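Local coordinates for DNA repair protein RAD14 (PDB 5A3D) that binds kinked, damaged DNA through this DNA-binding domain and is required for the incision step of nucleotide excision repair, at residues 70-73 with 74-77; 41-44 with 45-49. One frame throughout, in Å; residues are numbered along the deposited sequence.

Interaction 1: 70-73 with 74-77; sequences PHSG and TFAR. With nucleotides of chain C; nucleotides of chain D.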
loop_
_atom_site.group_PDB
_atom_site.type_symbol
_atom_site.label_atom_id
_atom_site.label_comp_id
_atom_site.label_asym_id
_atom_site.label_seq_id
_atom_site.Cartn_x
_atom_site.Cartn_y
_atom_site.Cartn_z
ATOM N N PRO B 70 -19.309 -2.568 12.271
ATOM C CA PRO B 70 -20.667 -3.089 12.511
ATOM C C PRO B 70 -20.977 -4.433 11.871
ATOM O O PRO B 70 -21.773 -5.177 12.435
ATOM C CB PRO B 70 -21.596 -2.012 11.951
ATOM C CG PRO B 70 -20.782 -1.004 11.342
ATOM C CD PRO B 70 -19.312 -1.291 11.554
ATOM N N HIS B 71 -20.259 -4.820 10.825
ATOM C CA HIS B 71 -20.511 -6.098 10.182
ATOM C C HIS B 71 -19.942 -7.262 10.966
ATOM O O HIS B 71 -20.481 -8.373 10.957
ATOM C CB HIS B 71 -20.027 -6.069 8.748
ATOM C CG HIS B 71 -20.739 -5.048 7.953
ATOM N ND1 HIS B 71 -21.961 -5.297 7.388
ATOM C CD2 HIS B 71 -20.465 -3.747 7.712
ATOM C CE1 HIS B 71 -22.396 -4.207 6.793
ATOM N NE2 HIS B 71 -21.506 -3.248 6.965
ATOM N N SER B 72 -18.848 -7.004 11.627
ATOM C CA SER B 72 -18.160 -7.980 12.497
ATOM C C SER B 72 -16.988 -7.286 13.173
ATOM O O SER B 72 -16.177 -6.638 12.514
ATOM C CB SER B 72 -17.613 -9.219 11.726
ATOM O OG SER B 72 -16.652 -9.978 12.463
ATOM N N GLY B 73 -16.867 -7.522 14.486
ATOM C CA GLY B 73 -15.689 -7.176 15.270
ATOM C C GLY B 73 -14.347 -7.720 14.805
ATOM O O GLY B 73 -13.353 -7.148 15.090
ATOM N N THR B 74 -14.308 -8.772 14.021
ATOM C CA THR B 74 -13.050 -9.227 13.364
ATOM C C THR B 74 -12.645 -8.499 12.091
ATOM O O THR B 74 -11.617 -8.778 11.548
ATOM C CB THR B 74 -13.176 -10.720 12.999
ATOM O OG1 THR B 74 -14.145 -10.901 11.937
ATOM C CG2 THR B 74 -13.612 -11.535 14.254
ATOM N N PHE B 75 -13.516 -7.655 11.545
ATOM C CA PHE B 75 -13.207 -6.888 10.364
ATOM C C PHE B 75 -12.519 -5.597 10.821
ATOM O O PHE B 75 -12.643 -5.252 11.987
ATOM C CB PHE B 75 -14.485 -6.527 9.613
ATOM C CG PHE B 75 -15.199 -7.692 9.000
ATOM C CD1 PHE B 75 -14.659 -8.978 9.016
ATOM C CD2 PHE B 75 -16.412 -7.471 8.386
ATOM C CE1 PHE B 75 -15.344 -10.035 8.437
ATOM C CE2 PHE B 75 -17.091 -8.539 7.798
ATOM C CZ PHE B 75 -16.538 -9.785 7.827
ATOM N N ALA B 76 -11.814 -4.956 9.898
ATOM C CA ALA B 76 -11.133 -3.678 10.144
ATOM C C ALA B 76 -12.066 -2.615 10.827
ATOM O O ALA B 76 -13.187 -2.451 10.422
ATOM C CB ALA B 76 -10.641 -3.134 8.852
ATOM N N ARG B 77 -11.589 -1.962 11.872
ATOM C CA ARG B 77 -12.370 -0.983 12.595
ATOM C C ARG B 77 -12.909 0.114 11.696
ATOM O O ARG B 77 -12.276 0.620 10.790
ATOM C CB ARG B 77 -11.580 -0.275 13.692
ATOM C CG ARG B 77 -11.090 -1.186 14.852
ATOM C CD ARG B 77 -10.257 -0.453 15.946
ATOM N NE ARG B 77 -8.954 0.014 15.449
ATOM C CZ ARG B 77 -7.863 -0.692 15.369
ATOM N NH1 ARG B 77 -7.749 -1.965 15.788
ATOM N NH2 ARG B 77 -6.810 -0.108 14.835
ATOM P P DA C 14 -11.744 -14.363 4.088
ATOM O OP1 DA C 14 -10.805 -15.319 3.467
ATOM O OP2 DA C 14 -13.094 -14.830 4.498
ATOM O "O5'" DA C 14 -11.036 -13.698 5.342
ATOM C "C5'" DA C 14 -10.036 -12.675 5.170
ATOM C "C4'" DA C 14 -10.409 -11.475 6.003
ATOM O "O4'" DA C 14 -11.378 -10.673 5.291
ATOM C "C3'" DA C 14 -11.061 -11.856 7.330
ATOM O "O3'" DA C 14 -10.093 -11.792 8.383
ATOM C "C2'" DA C 14 -12.230 -10.891 7.473
ATOM C "C1'" DA C 14 -12.190 -10.008 6.234
ATOM N N9 DA C 14 -13.503 -9.795 5.630
ATOM C C8 DA C 14 -14.358 -10.738 5.116
ATOM N N7 DA C 14 -15.483 -10.238 4.661
ATOM C C5 DA C 14 -15.366 -8.876 4.906
ATOM C C6 DA C 14 -16.235 -7.794 4.679
ATOM N N6 DA C 14 -17.436 -7.914 4.114
ATOM N N1 DA C 14 -15.820 -6.564 5.060
ATOM C C2 DA C 14 -14.624 -6.444 5.649
ATOM N N3 DA C 14 -13.718 -7.383 5.912
ATOM C C4 DA C 14 -14.157 -8.591 5.516
ATOM P P DC C 15 -9.788 -13.116 9.299
ATOM O OP1 DC C 15 -8.420 -12.972 9.876
ATOM O OP2 DC C 15 -10.081 -14.340 8.462
ATOM O "O5'" DC C 15 -10.880 -13.011 10.457
ATOM C "C5'" DC C 15 -11.716 -14.136 10.794
ATOM C "C4'" DC C 15 -13.124 -13.684 11.114
ATOM O "O4'" DC C 15 -13.769 -13.119 9.945
ATOM C "C3'" DC C 15 -14.045 -14.790 11.638
ATOM O "O3'" DC C 15 -14.703 -14.367 12.838
ATOM C "C2'" DC C 15 -15.031 -15.028 10.509
ATOM C "C1'" DC C 15 -15.056 -13.701 9.762
ATOM N N1 DC C 15 -15.284 -13.864 8.318
ATOM C C2 DC C 15 -14.241 -14.349 7.524
ATOM O O2 DC C 15 -13.152 -14.605 8.058
ATOM N N3 DC C 15 -14.445 -14.527 6.199
ATOM C C4 DC C 15 -15.639 -14.258 5.665
ATOM N N4 DC C 15 -15.793 -14.455 4.353
ATOM C C5 DC C 15 -16.722 -13.767 6.451
ATOM C C6 DC C 15 -16.506 -13.595 7.763
ATOM P P DG D 3 -15.455 2.409 7.112
ATOM O OP1 DG D 3 -14.889 3.306 8.166
ATOM O OP2 DG D 3 -15.856 2.951 5.830
ATOM O "O5'" DG D 3 -14.407 1.232 6.854
ATOM C "C5'" DG D 3 -13.912 0.461 7.946
ATOM C "C4'" DG D 3 -12.677 -0.300 7.507
ATOM O "O4'" DG D 3 -13.042 -1.405 6.642
ATOM C "C3'" DG D 3 -11.637 0.500 6.737
ATOM O "O3'" DG D 3 -10.474 -0.095 7.295
ATOM C "C2'" DG D 3 -11.967 0.186 5.282
ATOM C "C1'" DG D 3 -12.487 -1.247 5.351
ATOM N N9 DG D 3 -13.505 -1.652 4.383
ATOM C C8 DG D 3 -14.598 -0.940 3.954
ATOM N N7 DG D 3 -15.366 -1.615 3.146
ATOM C C5 DG D 3 -14.721 -2.835 3.004
ATOM C C6 DG D 3 -15.079 -3.975 2.259
ATOM O O6 DG D 3 -16.048 -4.129 1.516
ATOM N N1 DG D 3 -14.135 -4.989 2.389
ATOM C C2 DG D 3 -13.019 -4.932 3.187
ATOM N N2 DG D 3 -12.254 -6.033 3.223
ATOM N N3 DG D 3 -12.703 -3.892 3.930
ATOM C C4 DG D 3 -13.593 -2.888 3.795
#

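Interaction 2: 41-44 with 45-49; sequences TKTE and CKEDY. With nucleotides of chain D.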
loop_
_atom_site.group_PDB
_atom_site.type_symbol
_atom_site.label_atom_id
_atom_site.label_comp_id
_atom_site.label_asym_id
_atom_site.label_seq_id
_atom_site.Cartn_x
_atom_site.Cartn_y
_atom_site.Cartn_z
ATOM N N THR B 41 -18.230 7.866 7.534
ATOM C CA THR B 41 -17.278 6.776 7.505
ATOM C C THR B 41 -16.154 7.081 6.551
ATOM O O THR B 41 -16.211 7.923 5.661
ATOM C CB THR B 41 -17.963 5.462 7.104
ATOM O OG1 THR B 41 -18.324 5.582 5.728
ATOM C CG2 THR B 41 -19.162 5.158 7.940
ATOM N N LYS B 42 -15.107 6.287 6.684
ATOM C CA LYS B 42 -14.032 6.299 5.774
ATOM C C LYS B 42 -14.494 6.067 4.308
ATOM O O LYS B 42 -14.156 6.850 3.450
ATOM C CB LYS B 42 -12.950 5.359 6.206
ATOM C CG LYS B 42 -11.628 5.690 5.443
ATOM C CD LYS B 42 -10.618 4.714 5.773
ATOM C CE LYS B 42 -9.277 5.220 5.370
ATOM N NZ LYS B 42 -8.368 4.157 5.687
ATOM N N THR B 43 -15.400 5.129 4.077
ATOM C CA THR B 43 -15.891 4.853 2.753
ATOM C C THR B 43 -16.679 6.064 2.205
ATOM O O THR B 43 -16.500 6.378 1.027
ATOM C CB THR B 43 -16.741 3.572 2.789
ATOM O OG1 THR B 43 -15.825 2.529 3.207
ATOM C CG2 THR B 43 -17.332 3.194 1.379
ATOM N N GLU B 44 -17.470 6.693 3.065
ATOM C CA GLU B 44 -18.274 7.892 2.694
ATOM C C GLU B 44 -17.346 9.035 2.328
ATOM O O GLU B 44 -17.696 9.759 1.388
ATOM C CB GLU B 44 -19.231 8.383 3.810
ATOM C CG GLU B 44 -20.378 7.445 4.037
ATOM C CD GLU B 44 -21.324 7.890 5.203
ATOM O OE1 GLU B 44 -20.915 7.908 6.332
ATOM O OE2 GLU B 44 -22.483 8.209 4.937
ATOM N N CYS B 45 -16.287 9.227 3.079
ATOM C CA CYS B 45 -15.233 10.204 2.707
ATOM C C CYS B 45 -14.649 9.941 1.321
ATOM O O CYS B 45 -14.396 10.899 0.558
ATOM C CB CYS B 45 -14.172 10.356 3.716
ATOM S SG CYS B 45 -14.812 10.955 5.315
ATOM N N LYS B 46 -14.427 8.684 0.965
ATOM C CA LYS B 46 -13.877 8.411 -0.376
ATOM C C LYS B 46 -14.908 8.679 -1.477
ATOM O O LYS B 46 -14.624 9.390 -2.450
ATOM C CB LYS B 46 -13.361 7.002 -0.469
ATOM C CG LYS B 46 -12.204 6.708 0.486
ATOM C CD LYS B 46 -11.974 5.174 0.584
ATOM C CE LYS B 46 -10.485 4.895 0.511
ATOM N NZ LYS B 46 -9.943 3.491 0.295
ATOM N N GLU B 47 -16.111 8.177 -1.226
ATOM C CA GLU B 47 -17.248 8.296 -2.155
ATOM C C GLU B 47 -17.738 9.724 -2.352
ATOM O O GLU B 47 -18.012 10.109 -3.470
ATOM C CB GLU B 47 -18.412 7.435 -1.653
ATOM C CG GLU B 47 -18.276 5.947 -1.892
ATOM C CD GLU B 47 -19.440 5.174 -1.238
ATOM O OE1 GLU B 47 -20.212 5.832 -0.516
ATOM O OE2 GLU B 47 -19.543 3.928 -1.374
ATOM N N ASP B 48 -17.863 10.488 -1.272
ATOM C CA ASP B 48 -18.448 11.823 -1.293
ATOM C C ASP B 48 -17.456 12.932 -1.646
ATOM O O ASP B 48 -17.823 13.907 -2.303
ATOM C CB ASP B 48 -19.071 12.177 0.058
ATOM C CG ASP B 48 -20.268 11.307 0.404
ATOM O OD1 ASP B 48 -20.684 10.475 -0.461
ATOM O OD2 ASP B 48 -20.726 11.435 1.599
ATOM N N TYR B 49 -16.212 12.802 -1.212
ATOM C CA TYR B 49 -15.260 13.890 -1.343
ATOM C C TYR B 49 -14.018 13.573 -2.179
ATOM O O TYR B 49 -13.081 14.390 -2.261
ATOM C CB TYR B 49 -14.856 14.392 0.052
ATOM C CG TYR B 49 -16.006 15.060 0.763
ATOM C CD1 TYR B 49 -16.419 16.333 0.422
ATOM C CD2 TYR B 49 -16.671 14.415 1.781
ATOM C CE1 TYR B 49 -17.468 16.948 1.096
ATOM C CE2 TYR B 49 -17.766 15.011 2.413
ATOM C CZ TYR B 49 -18.128 16.277 2.109
ATOM O OH TYR B 49 -19.201 16.917 2.755
ATOM P P DG D 3 -15.455 2.409 7.112
ATOM O OP1 DG D 3 -14.889 3.306 8.166
ATOM O OP2 DG D 3 -15.856 2.951 5.830
ATOM O "O5'" DG D 3 -14.407 1.232 6.854
ATOM C "C5'" DG D 3 -13.912 0.461 7.946
ATOM C "C4'" DG D 3 -12.677 -0.300 7.507
ATOM O "O4'" DG D 3 -13.042 -1.405 6.642
ATOM C "C3'" DG D 3 -11.637 0.500 6.737
ATOM O "O3'" DG D 3 -10.474 -0.095 7.295
ATOM C "C2'" DG D 3 -11.967 0.186 5.282
ATOM C "C1'" DG D 3 -12.487 -1.247 5.351
ATOM N N9 DG D 3 -13.505 -1.652 4.383
ATOM C C8 DG D 3 -14.598 -0.940 3.954
ATOM N N7 DG D 3 -15.366 -1.615 3.146
ATOM C C5 DG D 3 -14.721 -2.835 3.004
ATOM C C6 DG D 3 -15.079 -3.975 2.259
ATOM O O6 DG D 3 -16.048 -4.129 1.516
ATOM N N1 DG D 3 -14.135 -4.989 2.389
ATOM C C2 DG D 3 -13.019 -4.932 3.187
ATOM N N2 DG D 3 -12.254 -6.033 3.223
ATOM N N3 DG D 3 -12.703 -3.892 3.930
ATOM C C4 DG D 3 -13.593 -2.888 3.795
ATOM P P DA D 4 -9.024 0.481 6.928
ATOM O OP1 DA D 4 -8.232 0.516 8.149
ATOM O OP2 DA D 4 -9.202 1.648 6.105
ATOM O "O5'" DA D 4 -8.380 -0.693 6.069
ATOM C "C5'" DA D 4 -8.277 -1.964 6.727
ATOM C "C4'" DA D 4 -7.526 -2.971 5.890
ATOM O "O4'" DA D 4 -8.390 -3.459 4.846
ATOM C "C3'" DA D 4 -6.271 -2.460 5.189
ATOM O "O3'" DA D 4 -5.329 -3.533 5.194
ATOM C "C2'" DA D 4 -6.786 -2.088 3.808
ATOM C "C1'" DA D 4 -7.859 -3.135 3.565
ATOM N N9 DA D 4 -8.991 -2.728 2.749
ATOM C C8 DA D 4 -9.651 -1.526 2.788
ATOM N N7 DA D 4 -10.713 -1.481 2.026
ATOM C C5 DA D 4 -10.781 -2.752 1.476
ATOM C C6 DA D 4 -11.672 -3.336 0.569
ATOM N N6 DA D 4 -12.717 -2.690 0.056
ATOM N N1 DA D 4 -11.431 -4.607 0.178
ATOM C C2 DA D 4 -10.368 -5.246 0.688
ATOM N N3 DA D 4 -9.471 -4.812 1.572
ATOM C C4 DA D 4 -9.742 -3.541 1.934
#

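Interaction 1: 70-73 with 74-77
Ser72 and Phe75 close a type I beta turn, in which Phe75 N donates to Ser72 O at 3.0 Å with an N-H...O angle of 158°. Beside this bond the two hydroxyls of the turn meet, Ser72 OG and Thr74 OG1 lying 2.7 Å apart in a hydrogen bond whose direction is open. The Ser72 torsion (chi1 164°) carries OG away from its own amide and round to Thr74. Thr74 OG1 is also 3.0 Å from O4' of DC15 of chain C, a possible second acceptor for its proton, while Thr74 CG2 packs on the same sugar, 3.3 Å from O3' of DC15. The turn forms the tip of the beta-hairpin between strands 65-67 and 78-82, and there it presents the Phe75 ring to the DNA. Ser72 CB sits over one face of that ring, 3.8 Å from the centroid and almost on the normal, a CH-pi contact. The opposite face lies against the adenine of DA14 of chain C, with Phe75 CZ 3.3 Å from its C5, so the phenyl group is sandwiched between serine and base. Behind the tip, Asn69 accepts from His71 N through OD1 and donates to Ala76 O through ND2, and Arg77 forms a salt bridge with Glu66; His71 NE2 makes a weak bond to a DNA phosphate.

Interaction 2: 41-44 with 45-49
This is a local contact within one short helix, 42-49, whose N-terminal end follows directly on edge strand 39-41 and faces the backbone of DNA chain D. Thr41 is the N-cap: its OG1 accepts from Glu44 N at 3.0 Å, and Glu44 OE1 returns a bond by accepting from Thr41 N at 2.9 Å through its anti lone pair. The two bonds make a capping box. Glu44 N is thus taken up by the cap, while the amides of Lys42 and Thr43 point to the phosphate of DG3 of chain D, whose OP2 takes both Thr43 N (2.8 Å) and Thr43 OG1 (2.7 Å); Lys42 N makes a weak hydrogen bond to OP1. Thr43 can grip with hydroxyl and amide together because OG1 stands beside its own backbone N (chi1 -62°), which sends CG2 the other way, to within 3.6 Å of Glu47 OE2. The extended Lys42 chain carries NZ to OP2 of DA4 of chain D at 2.7 Å, and Asn57 OD1 is a further partner. Along the backbone, Cys45 N to Thr41 O (2.9 Å) opens the run of i to i+4 bonds. Cys45 packs on Phe81, Val86 and Leu56, Lys46 pairs with Asp53, and Tyr49 OH bonds to Arg83.

In the fold
The two interactions belong to different elements of the DNA-binding domain, joined through its antiparallel sheet: 41-49 continues from edge strand 39-41, whereas 70-77 links strands 65-67 and 78-82, the latter being the central strand. Interaction 2 is partly buried, its centre about 8 Å from that of the chain, with its inner side against the sheet and helix 83-94; interaction 1 is a surface contact whose centre lies about 20 Å out. Their centres are 18 Å apart and they do not touch, yet both reach DG3 of chain D. The chemistry differs accordingly: the helix start binds phosphates with amides, a hydroxyl and a lysine, while the hairpin tip mainly offers an aromatic face to a base of chain C.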